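Local coordinates for 2,3-dihydroxybenzoate-AMP ligase (Thermobifida fusca, PDB 6E97), which belongs to the ANL superfamily of AMP-binding enzymes and combines an AMP-binding domain with a smaller C-terminal domain, at residues Q291-V296 with R325-V330; G315-A320 with Q441-G446; T334-F339 with T349-P354; D370-V375 with L390-P395. All coordinates share one frame; numbering follows the deposited sequence.

Contact 1: Q291-V296 with R325-V330; sequences QWLDAV and RRVRPV
Leu293 and Asp294 on helix 286-297 meet Arg326 and Val330 where the short helix 327-331 runs past, a helix-helix packing on the nine-stranded sheet of the AMP-binding fold. Trp292 and Val327 both rest on Leu312 of strand 311-315, so the two helices share that strand as a floor. The backbones come closest at Leu293 and Val330, whose CA atoms are 6.5 Å apart.

The apolar part centres on Leu293. Its CD2 is wedged toward the second helix, 3.9 Å from Val330 CB, and lies more loosely against Val327, with CD2 4.4 Å from Val327 CG2; the Leu293 and Val330 side chains meet at roughly a right angle. One helical turn on, Val296 and Val330 slide past each other in opposite directions, CG1 of one 3.8 Å from CG1 of the other. Leu331 closes this patch against both Leu293 and Val296.

The polar part is a salt bridge on the partly exposed flank. Arg326 bends at chi3 (66°), which folds its guanidinium back over Leu293, so that Leu293 CB covers one face off-centre, 3.8 Å from Arg326 CZ. Asp294 OD1 is approached at the guanidinium edge, close to its plane, while the carboxylate itself is turned 31° from that plane. Arg326 NH2 is shared with Glu297, and Asp294 OD2 bonds to the hydroxyl of Tyr476, so both charged groups have second partners. Arg326 NH2 reaches Asp294 OD1 at 3.0 Å on its anti side, whereas NH1 makes only a weak bond to the same Asp294 oxygen at 3.4 Å.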
# COMPACT_ATOMS: atom_id res chain seq x y z
N GLN A 291 -6.81 13.50 -12.86
CA GLN A 291 -8.26 13.57 -13.04
C GLN A 291 -8.86 14.74 -12.28
O GLN A 291 -9.71 15.47 -12.81
CB GLN A 291 -8.90 12.27 -12.59
CG GLN A 291 -8.47 11.09 -13.39
CD GLN A 291 -9.29 9.87 -13.04
OE1 GLN A 291 -10.40 10.00 -12.52
NE2 GLN A 291 -8.74 8.69 -13.32
N TRP A 292 -8.45 14.93 -11.02
CA TRP A 292 -8.98 16.04 -10.21
C TRP A 292 -8.61 17.38 -10.83
O TRP A 292 -9.45 18.30 -10.91
CB TRP A 292 -8.44 15.95 -8.79
CG TRP A 292 -8.96 14.80 -7.98
CD1 TRP A 292 -9.70 13.74 -8.42
CD2 TRP A 292 -8.77 14.60 -6.57
NE1 TRP A 292 -9.99 12.90 -7.38
CE2 TRP A 292 -9.43 13.40 -6.23
CE3 TRP A 292 -8.11 15.31 -5.57
CZ2 TRP A 292 -9.44 12.91 -4.93
CZ3 TRP A 292 -8.13 14.82 -4.28
CH2 TRP A 292 -8.79 13.64 -3.97
N LEU A 293 -7.35 17.53 -11.25
CA LEU A 293 -6.90 18.78 -11.85
C LEU A 293 -7.69 19.10 -13.10
O LEU A 293 -8.13 20.23 -13.29
CB LEU A 293 -5.41 18.70 -12.16
CG LEU A 293 -4.45 18.69 -10.97
CD1 LEU A 293 -3.07 18.26 -11.45
CD2 LEU A 293 -4.39 20.06 -10.34
N ASP A 294 -7.85 18.11 -13.99
CA ASP A 294 -8.60 18.33 -15.22
C ASP A 294 -10.07 18.65 -14.94
O ASP A 294 -10.68 19.48 -15.61
CB ASP A 294 -8.51 17.10 -16.12
CG ASP A 294 -7.12 16.90 -16.70
OD1 ASP A 294 -6.37 17.90 -16.81
OD2 ASP A 294 -6.79 15.76 -17.06
N ALA A 295 -10.65 17.97 -13.94
CA ALA A 295 -12.05 18.18 -13.62
C ALA A 295 -12.30 19.61 -13.16
O ALA A 295 -13.30 20.22 -13.53
CB ALA A 295 -12.51 17.19 -12.55
N VAL A 296 -11.38 20.17 -12.37
CA VAL A 296 -11.55 21.55 -11.92
C VAL A 296 -11.17 22.54 -13.02
O VAL A 296 -11.93 23.47 -13.33
CB VAL A 296 -10.74 21.81 -10.64
CG1 VAL A 296 -10.78 23.28 -10.28
CG2 VAL A 296 -11.27 20.96 -9.51
N ARG A 325 3.10 21.56 -11.06
CA ARG A 325 2.94 23.01 -11.07
C ARG A 325 1.48 23.45 -11.15
O ARG A 325 1.20 24.62 -10.87
CB ARG A 325 3.72 23.62 -12.23
CG ARG A 325 5.20 23.74 -11.96
CD ARG A 325 5.88 24.53 -13.06
NE ARG A 325 5.92 23.79 -14.32
CZ ARG A 325 6.95 23.05 -14.72
NH1 ARG A 325 8.03 22.94 -13.95
NH2 ARG A 325 6.90 22.41 -15.88
N ARG A 326 0.56 22.57 -11.53
CA ARG A 326 -0.84 22.96 -11.62
C ARG A 326 -1.57 22.92 -10.28
O ARG A 326 -2.66 23.49 -10.18
CB ARG A 326 -1.58 22.05 -12.60
CG ARG A 326 -1.01 22.06 -14.01
CD ARG A 326 -1.58 20.90 -14.81
NE ARG A 326 -3.01 21.07 -15.03
CZ ARG A 326 -3.84 20.09 -15.37
NH1 ARG A 326 -3.39 18.86 -15.54
NH2 ARG A 326 -5.13 20.33 -15.55
N VAL A 327 -1.00 22.28 -9.25
CA VAL A 327 -1.78 21.98 -8.05
C VAL A 327 -2.21 23.25 -7.33
O VAL A 327 -3.39 23.45 -7.03
CB VAL A 327 -1.00 21.03 -7.12
CG1 VAL A 327 -1.76 20.84 -5.80
CG2 VAL A 327 -0.78 19.69 -7.78
N ARG A 328 -1.25 24.14 -7.02
CA ARG A 328 -1.64 25.32 -6.26
C ARG A 328 -2.55 26.22 -7.08
O ARG A 328 -3.55 26.73 -6.55
CB ARG A 328 -0.42 26.10 -5.77
CG ARG A 328 -0.79 27.16 -4.72
CD ARG A 328 0.43 27.90 -4.18
NE ARG A 328 1.46 26.99 -3.69
CZ ARG A 328 1.50 26.51 -2.45
NH1 ARG A 328 0.57 26.85 -1.57
NH2 ARG A 328 2.48 25.68 -2.10
N PRO A 329 -2.25 26.46 -8.36
CA PRO A 329 -3.12 27.37 -9.14
C PRO A 329 -4.51 26.80 -9.39
O PRO A 329 -5.48 27.56 -9.40
CB PRO A 329 -2.33 27.57 -10.44
CG PRO A 329 -0.91 27.20 -10.09
CD PRO A 329 -1.04 26.09 -9.11
N VAL A 330 -4.63 25.50 -9.62
CA VAL A 330 -5.92 24.91 -9.97
C VAL A 330 -6.74 24.57 -8.72
O VAL A 330 -7.94 24.84 -8.66
CB VAL A 330 -5.72 23.65 -10.85
CG1 VAL A 330 -7.04 22.95 -11.06
CG2 VAL A 330 -5.10 24.03 -12.18

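Contact 2: G315-A320 with Q441-G446; sequences GGAKFA and QINRGG. With J2J (5'-O-[(S)-[(2,3-dihydroxybenzene-1-carbonyl)oxy](hydroxy)phosphoryl]adenosine), chain C.
Asn443 reaches across to the Gly316 carbonyl, joining the loop after strand 311-315 to the glycine-rich hairpin turn between strands 442-444 and 447-449. The Asn443 side chain also forms an Asx motif within that turn. Its CG stands anti to the backbone N (chi1 -170°), which carries the amide out toward Gly316 and Ala317. Asn443 ND2 then donates to Gly316 O at 3.0 Å along a nearly straight line (172°); ND2 lies in the Gly316 carbonyl plane on a lone pair, and Gly316 O in turn lies almost in the plane of the Asn443 amide. The other end of the amide faces back: OD1 accepts from Gly446 N at 2.8 Å, with the donor tilted from the carbonyl plane. With the amide held at both ends, a flip would cost both bonds.

Gly316 and Gly446 both have positive phi, and their CA atoms come within 4.6 Å of each other. On the other side of Gly316 lies the bound J2J, whose N7 is 3.1 Å from Gly316 N, while Lys448 donates to Gly446 O and also to J2J. The Ala317 methyl packs against the turn, its CB 3.6 Å from both Asn443 ND2 and Gly446 N.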
# COMPACT_ATOMS: atom_id res chain seq x y z
N GLY A 315 1.75 10.52 -4.54
CA GLY A 315 2.82 9.55 -4.42
C GLY A 315 2.45 8.22 -5.03
O GLY A 315 1.38 8.05 -5.60
N GLY A 316 3.37 7.26 -4.89
CA GLY A 316 3.19 5.92 -5.40
C GLY A 316 3.72 5.71 -6.80
O GLY A 316 4.06 4.57 -7.17
N ALA A 317 3.80 6.78 -7.59
CA ALA A 317 4.31 6.76 -8.95
C ALA A 317 4.80 8.16 -9.28
O ALA A 317 4.52 9.12 -8.56
CB ALA A 317 3.23 6.31 -9.95
N LYS A 318 5.56 8.27 -10.37
CA LYS A 318 6.19 9.53 -10.73
C LYS A 318 5.14 10.57 -11.12
O LYS A 318 4.20 10.28 -11.86
CB LYS A 318 7.17 9.30 -11.88
CG LYS A 318 7.89 10.54 -12.36
CD LYS A 318 8.91 11.04 -11.35
CE LYS A 318 9.68 12.21 -11.93
NZ LYS A 318 10.85 12.54 -11.09
N PHE A 319 5.31 11.80 -10.62
CA PHE A 319 4.42 12.93 -10.84
C PHE A 319 5.21 14.02 -11.55
O PHE A 319 6.12 14.59 -10.96
CB PHE A 319 3.85 13.43 -9.52
CG PHE A 319 2.64 14.32 -9.66
CD1 PHE A 319 1.64 14.03 -10.57
CD2 PHE A 319 2.49 15.44 -8.85
CE1 PHE A 319 0.54 14.84 -10.69
CE2 PHE A 319 1.39 16.25 -8.96
CZ PHE A 319 0.41 15.95 -9.89
N ALA A 320 4.85 14.32 -12.80
CA ALA A 320 5.68 15.18 -13.63
C ALA A 320 5.67 16.62 -13.12
O ALA A 320 4.64 17.09 -12.62
CB ALA A 320 5.21 15.15 -15.09
N GLN A 441 9.28 -4.50 -12.64
CA GLN A 441 8.03 -4.09 -12.02
C GLN A 441 7.39 -2.93 -12.77
O GLN A 441 7.88 -1.80 -12.71
CB GLN A 441 8.25 -3.70 -10.57
CG GLN A 441 6.98 -3.31 -9.85
CD GLN A 441 7.25 -2.77 -8.47
OE1 GLN A 441 7.55 -1.58 -8.31
NE2 GLN A 441 7.15 -3.62 -7.47
N ILE A 442 6.29 -3.21 -13.48
CA ILE A 442 5.54 -2.17 -14.15
C ILE A 442 4.74 -1.38 -13.12
O ILE A 442 4.02 -1.96 -12.31
CB ILE A 442 4.62 -2.77 -15.23
CG1 ILE A 442 5.42 -3.67 -16.17
CG2 ILE A 442 3.93 -1.65 -15.99
CD1 ILE A 442 4.56 -4.51 -17.10
N ASN A 443 4.88 -0.07 -13.15
CA ASN A 443 4.16 0.79 -12.21
C ASN A 443 3.00 1.43 -12.95
O ASN A 443 3.15 2.47 -13.61
CB ASN A 443 5.08 1.84 -11.60
CG ASN A 443 4.42 2.57 -10.46
OD1 ASN A 443 3.21 2.49 -10.28
ND2 ASN A 443 5.22 3.28 -9.67
N ARG A 444 1.83 0.81 -12.84
CA ARG A 444 0.62 1.28 -13.51
C ARG A 444 -0.09 2.24 -12.57
O ARG A 444 -0.92 1.85 -11.74
CB ARG A 444 -0.26 0.10 -13.90
CG ARG A 444 -1.48 0.48 -14.69
CD ARG A 444 -2.37 -0.73 -14.92
NE ARG A 444 -3.33 -0.44 -15.97
CZ ARG A 444 -4.34 0.42 -15.84
NH1 ARG A 444 -4.50 1.08 -14.70
NH2 ARG A 444 -5.17 0.64 -16.85
N GLY A 445 0.25 3.52 -12.70
CA GLY A 445 -0.37 4.57 -11.91
C GLY A 445 -0.36 4.34 -10.41
O GLY A 445 -1.29 4.75 -9.71
N GLY A 446 0.69 3.70 -9.90
CA GLY A 446 0.82 3.42 -8.48
C GLY A 446 0.60 1.97 -8.11
O GLY A 446 1.05 1.54 -7.04
C2 J2J C . 8.07 7.57 -8.13
N3 J2J C . 7.94 6.31 -7.70
C4 J2J C . 7.37 6.03 -6.50
C6 J2J C . 7.08 8.49 -6.20
C8 J2J C . 6.52 5.23 -4.66
C9 J2J C . 4.26 6.62 0.77
C12 J2J C . 4.22 6.85 -0.61
C15 J2J C . 4.21 5.81 -1.54
C18 J2J C . 4.23 4.47 -1.13
C21 J2J C . 4.22 3.34 -2.12
C3 J2J C . 4.28 4.18 0.32
C5 J2J C . 6.90 7.13 -5.66
N1 J2J C . 7.67 8.63 -7.41
N6 J2J C . 6.68 9.57 -5.50
O3 J2J C . 4.31 2.89 0.74
O6 J2J C . 4.34 5.10 2.61
C1' J2J C . 7.41 3.56 -6.33
C2' J2J C . 8.88 3.18 -6.19
C3' J2J C . 8.87 2.50 -4.83
C4' J2J C . 7.58 1.71 -4.91
C5' J2J C . 6.98 1.24 -3.61
C61 J2J C . 4.30 5.32 1.27
N7 J2J C . 6.39 6.58 -4.54
N9 J2J C . 7.12 4.92 -5.83
O17 J2J C . 3.94 3.60 -3.28
O1P J2J C . 5.27 -0.61 -1.85
O2' J2J C . 9.17 2.26 -7.23
O2P J2J C . 4.53 1.97 -1.67
O3' J2J C . 10.01 1.71 -4.56
O3P J2J C . 3.30 0.37 -3.16
O4' J2J C . 6.67 2.62 -5.58
O5' J2J C . 5.64 0.81 -3.78
P J2J C . 4.66 0.59 -2.54

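Contact 3: T334-F339 with T349-P354; sequences TLQQVF and TRLDDP. With J2J (5'-O-[(S)-[(2,3-dihydroxybenzene-1-carbonyl)oxy](hydroxy)phosphoryl]adenosine), chain C.
Thr349 is locked against Gln336 and Gln337 by three hydrogen bonds, and this is the tight, buried part of the contact. Thr349 N donates to Gln337 O at 3.0 Å, continuing the backbone pairing. The return bond is made by a side chain instead: Gln337 N donates to Thr349 OG1 at 2.9 Å. With chi1 at 60°, that hydroxyl sits between the backbone N and the carbonyl carbon of its own residue, directed at the strand, while the methyl CG2 lies 4.0 Å from Gln337 CB. Thr349 O accepts from Gln336, whose extended side chain slides past the threonine and brings NE2 to 3.1 Å from Thr349 O, nearly head-on to the carbonyl (175°). Gln313 donates to Gln336 OE1, so both ends of this buried amide are engaged.

Segment 334-339 belongs to the first strand of a beta hairpin of the nine-stranded sheet, 334-341 turning back into 344-348; 349-354 follows directly, leaving the sheet for a type I turn from Arg350 to Asp353. At the hairpin's tip end, Val338 O accepts from N6 of the bound J2J at 3.0 Å, and Val338 CG1 abuts the edge of the ligand's dihydroxybenzene ring at C9 and C12.

Beside Thr349 a water takes over the link between strand and loop, donating to Leu335 O and, weakly, to Arg350 O, and bonded also to Thr349 OG1 at 2.7 Å. Farther out, toward the exposed Asp352, contact thins to partly exposed methyls: Leu351 CD2 lies 4.1 Å from Thr334 CG2 and brushes Gln336 NE2 at 4.0 Å.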
# COMPACT_ATOMS: atom_id res chain seq x y z
N THR A 334 -1.33 23.29 -1.17
CA THR A 334 0.08 22.94 -1.24
C THR A 334 0.22 21.50 -1.71
O THR A 334 -0.43 20.60 -1.17
CB THR A 334 0.73 23.12 0.12
OG1 THR A 334 0.70 24.51 0.49
CG2 THR A 334 2.17 22.62 0.12
N LEU A 335 1.06 21.29 -2.72
CA LEU A 335 1.47 19.95 -3.10
C LEU A 335 2.49 19.40 -2.10
O LEU A 335 3.37 20.13 -1.63
CB LEU A 335 2.09 19.95 -4.50
CG LEU A 335 2.66 18.61 -4.98
CD1 LEU A 335 1.59 17.51 -5.02
CD2 LEU A 335 3.33 18.77 -6.36
N GLN A 336 2.35 18.12 -1.77
CA GLN A 336 3.39 17.37 -1.08
C GLN A 336 3.63 16.10 -1.87
O GLN A 336 2.71 15.31 -2.08
CB GLN A 336 2.99 17.02 0.36
CG GLN A 336 4.10 16.26 1.11
CD GLN A 336 3.75 15.98 2.56
OE1 GLN A 336 2.82 15.24 2.85
NE2 GLN A 336 4.52 16.58 3.47
N GLN A 337 4.87 15.91 -2.34
CA GLN A 337 5.23 14.67 -3.00
C GLN A 337 5.73 13.68 -1.96
O GLN A 337 6.42 14.05 -1.02
CB GLN A 337 6.29 14.89 -4.09
CG GLN A 337 5.89 15.95 -5.11
CD GLN A 337 6.40 15.67 -6.51
OE1 GLN A 337 6.47 14.51 -6.95
NE2 GLN A 337 6.75 16.73 -7.23
N VAL A 338 5.35 12.42 -2.14
CA VAL A 338 5.65 11.37 -1.19
C VAL A 338 6.16 10.18 -1.97
O VAL A 338 5.42 9.58 -2.76
CB VAL A 338 4.42 11.00 -0.34
CG1 VAL A 338 4.81 10.07 0.79
CG2 VAL A 338 3.77 12.25 0.20
N PHE A 339 7.42 9.83 -1.75
CA PHE A 339 8.09 8.69 -2.38
C PHE A 339 8.40 7.73 -1.24
O PHE A 339 9.36 7.93 -0.50
CB PHE A 339 9.34 9.15 -3.14
CG PHE A 339 10.34 8.06 -3.46
CD1 PHE A 339 9.93 6.81 -3.91
CD2 PHE A 339 11.70 8.30 -3.35
CE1 PHE A 339 10.85 5.82 -4.21
CE2 PHE A 339 12.62 7.31 -3.64
CZ PHE A 339 12.20 6.08 -4.07
N THR A 349 8.41 15.87 0.38
CA THR A 349 8.70 17.29 0.30
C THR A 349 8.09 17.94 1.53
O THR A 349 7.07 17.49 2.05
CB THR A 349 8.16 17.94 -0.98
OG1 THR A 349 6.73 17.80 -1.05
CG2 THR A 349 8.81 17.35 -2.22
N ARG A 350 8.75 18.97 2.03
CA ARG A 350 8.29 19.60 3.25
C ARG A 350 7.28 20.69 2.92
O ARG A 350 7.28 21.25 1.82
CB ARG A 350 9.47 20.16 4.05
CG ARG A 350 10.47 19.09 4.51
CD ARG A 350 9.78 17.84 5.07
NE ARG A 350 10.60 17.07 6.02
CZ ARG A 350 11.09 15.86 5.78
NH1 ARG A 350 10.85 15.26 4.63
NH2 ARG A 350 11.81 15.24 6.70
N LEU A 351 6.38 20.95 3.86
CA LEU A 351 5.30 21.87 3.55
C LEU A 351 5.79 23.30 3.43
O LEU A 351 5.08 24.15 2.88
CB LEU A 351 4.18 21.74 4.60
CG LEU A 351 3.46 20.39 4.63
CD1 LEU A 351 2.52 20.32 5.80
CD2 LEU A 351 2.71 20.15 3.33
N ASP A 352 7.00 23.59 3.91
CA ASP A 352 7.62 24.90 3.74
C ASP A 352 8.79 24.89 2.76
O ASP A 352 9.55 25.86 2.73
CB ASP A 352 8.07 25.45 5.09
CG ASP A 352 9.00 24.51 5.83
OD1 ASP A 352 9.26 23.40 5.34
OD2 ASP A 352 9.47 24.89 6.92
N ASP A 353 8.96 23.84 1.97
CA ASP A 353 9.93 23.89 0.89
C ASP A 353 9.48 24.91 -0.15
O ASP A 353 8.29 25.16 -0.31
CB ASP A 353 10.08 22.52 0.21
CG ASP A 353 10.99 21.57 0.97
OD1 ASP A 353 11.78 22.01 1.83
OD2 ASP A 353 10.92 20.36 0.69
N PRO A 354 10.42 25.52 -0.87
CA PRO A 354 10.02 26.38 -2.00
C PRO A 354 9.35 25.56 -3.09
O PRO A 354 9.50 24.35 -3.18
CB PRO A 354 11.35 26.98 -2.48
CG PRO A 354 12.40 26.06 -1.97
CD PRO A 354 11.87 25.50 -0.67
C2 J2J C . 8.07 7.57 -8.13
N3 J2J C . 7.94 6.31 -7.70
C4 J2J C . 7.37 6.03 -6.50
C6 J2J C . 7.08 8.49 -6.20
C8 J2J C . 6.52 5.23 -4.66
C9 J2J C . 4.26 6.62 0.77
C12 J2J C . 4.22 6.85 -0.61
C15 J2J C . 4.21 5.81 -1.54
C18 J2J C . 4.23 4.47 -1.13
C21 J2J C . 4.22 3.34 -2.12
C3 J2J C . 4.28 4.18 0.32
C5 J2J C . 6.90 7.13 -5.66
N1 J2J C . 7.67 8.63 -7.41
N6 J2J C . 6.68 9.57 -5.50
O3 J2J C . 4.31 2.89 0.74
O6 J2J C . 4.34 5.10 2.61
C1' J2J C . 7.41 3.56 -6.33
C2' J2J C . 8.88 3.18 -6.19
C3' J2J C . 8.87 2.50 -4.83
C4' J2J C . 7.58 1.71 -4.91
C5' J2J C . 6.98 1.24 -3.61
C61 J2J C . 4.30 5.32 1.27
N7 J2J C . 6.39 6.58 -4.54
N9 J2J C . 7.12 4.92 -5.83
O17 J2J C . 3.94 3.60 -3.28
O1P J2J C . 5.27 -0.61 -1.85
O2' J2J C . 9.17 2.26 -7.23
O2P J2J C . 4.53 1.97 -1.67
O3' J2J C . 10.01 1.71 -4.56
O3P J2J C . 3.30 0.37 -3.16
O4' J2J C . 6.67 2.62 -5.58
O5' J2J C . 5.64 0.81 -3.78
P J2J C . 4.66 0.59 -2.54
O HOH W 1 5.33 19.77 0.22

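Contact 4: D370-V375 with L390-P395; sequences DEIRIV and LLTRGP
The edge of the four-stranded antiparallel sheet is formed here, where outermost strand 371-375 pairs with strand 388-393, Glu371 facing Arg393 and Arg373 facing Leu391 as hydrogen-bonded pairs. The strand directions differ by 158°. Reciprocal backbone bonds bind each pair; Leu391 N to Arg373 O, at 2.8 Å, is nearly straight. Ile372 opposite Thr392 and Ile374 opposite Leu390 are the non-hydrogen-bonded pairs.

On the face carrying Ile372, Thr392 and Leu390, Ile372 CG2 packs against Leu390 CD1 at 3.7 Å, and Leu345 of strand 344-348 covers all three. Thr392 OG1 stands anti to its backbone N (chi1 -168°) and donates to Glu371 O at 2.8 Å, so that carbonyl accepts two bonds, the other from Arg393 N. A water links the same hydroxyl to Asp370 OD1, donating to both; Asp370 OD2 is held by Tyr396.

The other face bears Glu371, Arg393, Arg373 and Leu391. Arg393 grips the carboxylate side-on: NE meets Glu371 OE2 at 2.8 Å, OE2 lying in the guanidinium plane whereas NE comes from above the carboxylate plane, and NH2 meets OE1 on the syn side at 2.9 Å. The two flat groups are turned 47° apart. Leu391 CD1 lies over one face of the Arg373 guanidinium, which also makes a cation-pi contact with Phe417.

Phe15 of helix 13-21 touches both Glu371 and Arg393, and Arg393 NH1 donates to Asp415 O. With one nitrogen on each carboxylate oxygen, the pair would be expected to keep Glu371 ionised and to fix the rotation of both side chains.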
# COMPACT_ATOMS: atom_id res chain seq x y z
N ASP A 370 17.83 7.76 8.51
CA ASP A 370 17.59 7.11 7.22
C ASP A 370 18.87 7.24 6.40
O ASP A 370 19.20 8.31 5.90
CB ASP A 370 16.41 7.74 6.50
CG ASP A 370 15.09 7.10 6.88
OD1 ASP A 370 15.03 5.86 6.99
OD2 ASP A 370 14.11 7.86 7.07
N GLU A 371 19.58 6.13 6.28
CA GLU A 371 20.80 6.08 5.49
C GLU A 371 20.45 5.83 4.03
O GLU A 371 19.70 4.90 3.70
CB GLU A 371 21.71 4.98 6.02
CG GLU A 371 21.96 5.09 7.51
CD GLU A 371 22.78 3.93 8.03
OE1 GLU A 371 24.01 3.92 7.80
OE2 GLU A 371 22.19 3.02 8.65
N ILE A 372 21.04 6.65 3.16
CA ILE A 372 20.77 6.69 1.73
C ILE A 372 22.10 6.49 1.00
O ILE A 372 23.00 7.33 1.10
CB ILE A 372 20.15 8.04 1.32
CG1 ILE A 372 18.83 8.29 2.06
CG2 ILE A 372 19.96 8.09 -0.19
CD1 ILE A 372 17.69 7.38 1.62
N ARG A 373 22.21 5.38 0.26
CA ARG A 373 23.35 5.12 -0.61
C ARG A 373 22.88 5.07 -2.06
O ARG A 373 21.96 4.32 -2.38
CB ARG A 373 24.04 3.80 -0.25
CG ARG A 373 24.78 3.77 1.08
CD ARG A 373 25.36 2.38 1.34
NE ARG A 373 26.42 2.04 0.39
CZ ARG A 373 26.92 0.82 0.20
NH1 ARG A 373 26.46 -0.22 0.89
NH2 ARG A 373 27.88 0.64 -0.69
N ILE A 374 23.52 5.84 -2.93
CA ILE A 374 23.22 5.83 -4.36
C ILE A 374 24.46 5.31 -5.09
O ILE A 374 25.48 6.01 -5.16
CB ILE A 374 22.81 7.22 -4.88
CG1 ILE A 374 21.55 7.71 -4.15
CG2 ILE A 374 22.55 7.17 -6.38
CD1 ILE A 374 21.19 9.17 -4.43
N VAL A 375 24.37 4.09 -5.63
CA VAL A 375 25.54 3.33 -6.07
C VAL A 375 25.39 2.96 -7.55
O VAL A 375 24.31 3.04 -8.13
CB VAL A 375 25.75 2.06 -5.22
CG1 VAL A 375 25.86 2.41 -3.74
CG2 VAL A 375 24.63 1.07 -5.45
N LEU A 390 19.26 3.04 -5.66
CA LEU A 390 18.98 3.48 -4.30
C LEU A 390 19.06 2.27 -3.36
O LEU A 390 18.39 1.26 -3.58
CB LEU A 390 17.62 4.17 -4.19
CG LEU A 390 17.12 4.52 -2.79
CD1 LEU A 390 17.96 5.63 -2.12
CD2 LEU A 390 15.64 4.94 -2.82
N LEU A 391 19.90 2.39 -2.34
CA LEU A 391 19.95 1.48 -1.21
C LEU A 391 19.65 2.29 0.03
O LEU A 391 20.02 3.47 0.13
CB LEU A 391 21.32 0.81 -1.07
CG LEU A 391 21.94 0.12 -2.28
CD1 LEU A 391 23.26 -0.50 -1.85
CD2 LEU A 391 21.02 -0.92 -2.85
N THR A 392 18.97 1.68 0.99
CA THR A 392 18.61 2.44 2.17
C THR A 392 18.57 1.51 3.38
O THR A 392 18.37 0.30 3.25
CB THR A 392 17.27 3.15 1.98
OG1 THR A 392 17.07 4.10 3.04
CG2 THR A 392 16.13 2.16 1.96
N ARG A 393 18.79 2.10 4.55
CA ARG A 393 18.82 1.36 5.80
C ARG A 393 18.40 2.33 6.89
O ARG A 393 18.83 3.48 6.86
CB ARG A 393 20.23 0.81 6.07
CG ARG A 393 20.40 0.03 7.35
CD ARG A 393 21.82 -0.54 7.41
NE ARG A 393 22.81 0.47 7.77
CZ ARG A 393 24.12 0.24 7.87
NH1 ARG A 393 24.62 -0.96 7.61
NH2 ARG A 393 24.93 1.22 8.21
N GLY A 394 17.56 1.90 7.83
CA GLY A 394 17.06 2.84 8.80
C GLY A 394 16.14 2.28 9.86
O GLY A 394 15.87 1.07 9.91
N PRO A 395 15.62 3.16 10.72
CA PRO A 395 14.86 2.70 11.90
C PRO A 395 13.46 2.20 11.60
O PRO A 395 12.81 1.67 12.51
CB PRO A 395 14.82 3.95 12.79
CG PRO A 395 15.02 5.10 11.87
CD PRO A 395 15.85 4.61 10.73
O HOH W 2 15.63 3.75 5.45

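Overall arrangement
Contacts 2 and 3 both touch the bound J2J, and their centres lie 17 Å apart. Phe319 of contact 2 joins the two, its CB 3.8 Å from Gln337 OE1, and also reaches contact 1, where its CE2 lies 4.2 Å from Val327 CG2. Contact 1 leads directly into contact 3, helix 327-331 preceding strand 334-341, with Arg328 NH1 3.1 Å from Thr334 OG1. Contact 4 meets this group through Phe339, whose CZ is 3.8 Å from Leu390 CD2, and the Leu390 side chain is about 7 Å from the ligand. Contacts 1 and 4 lie farthest apart, with centres 33 Å from each other.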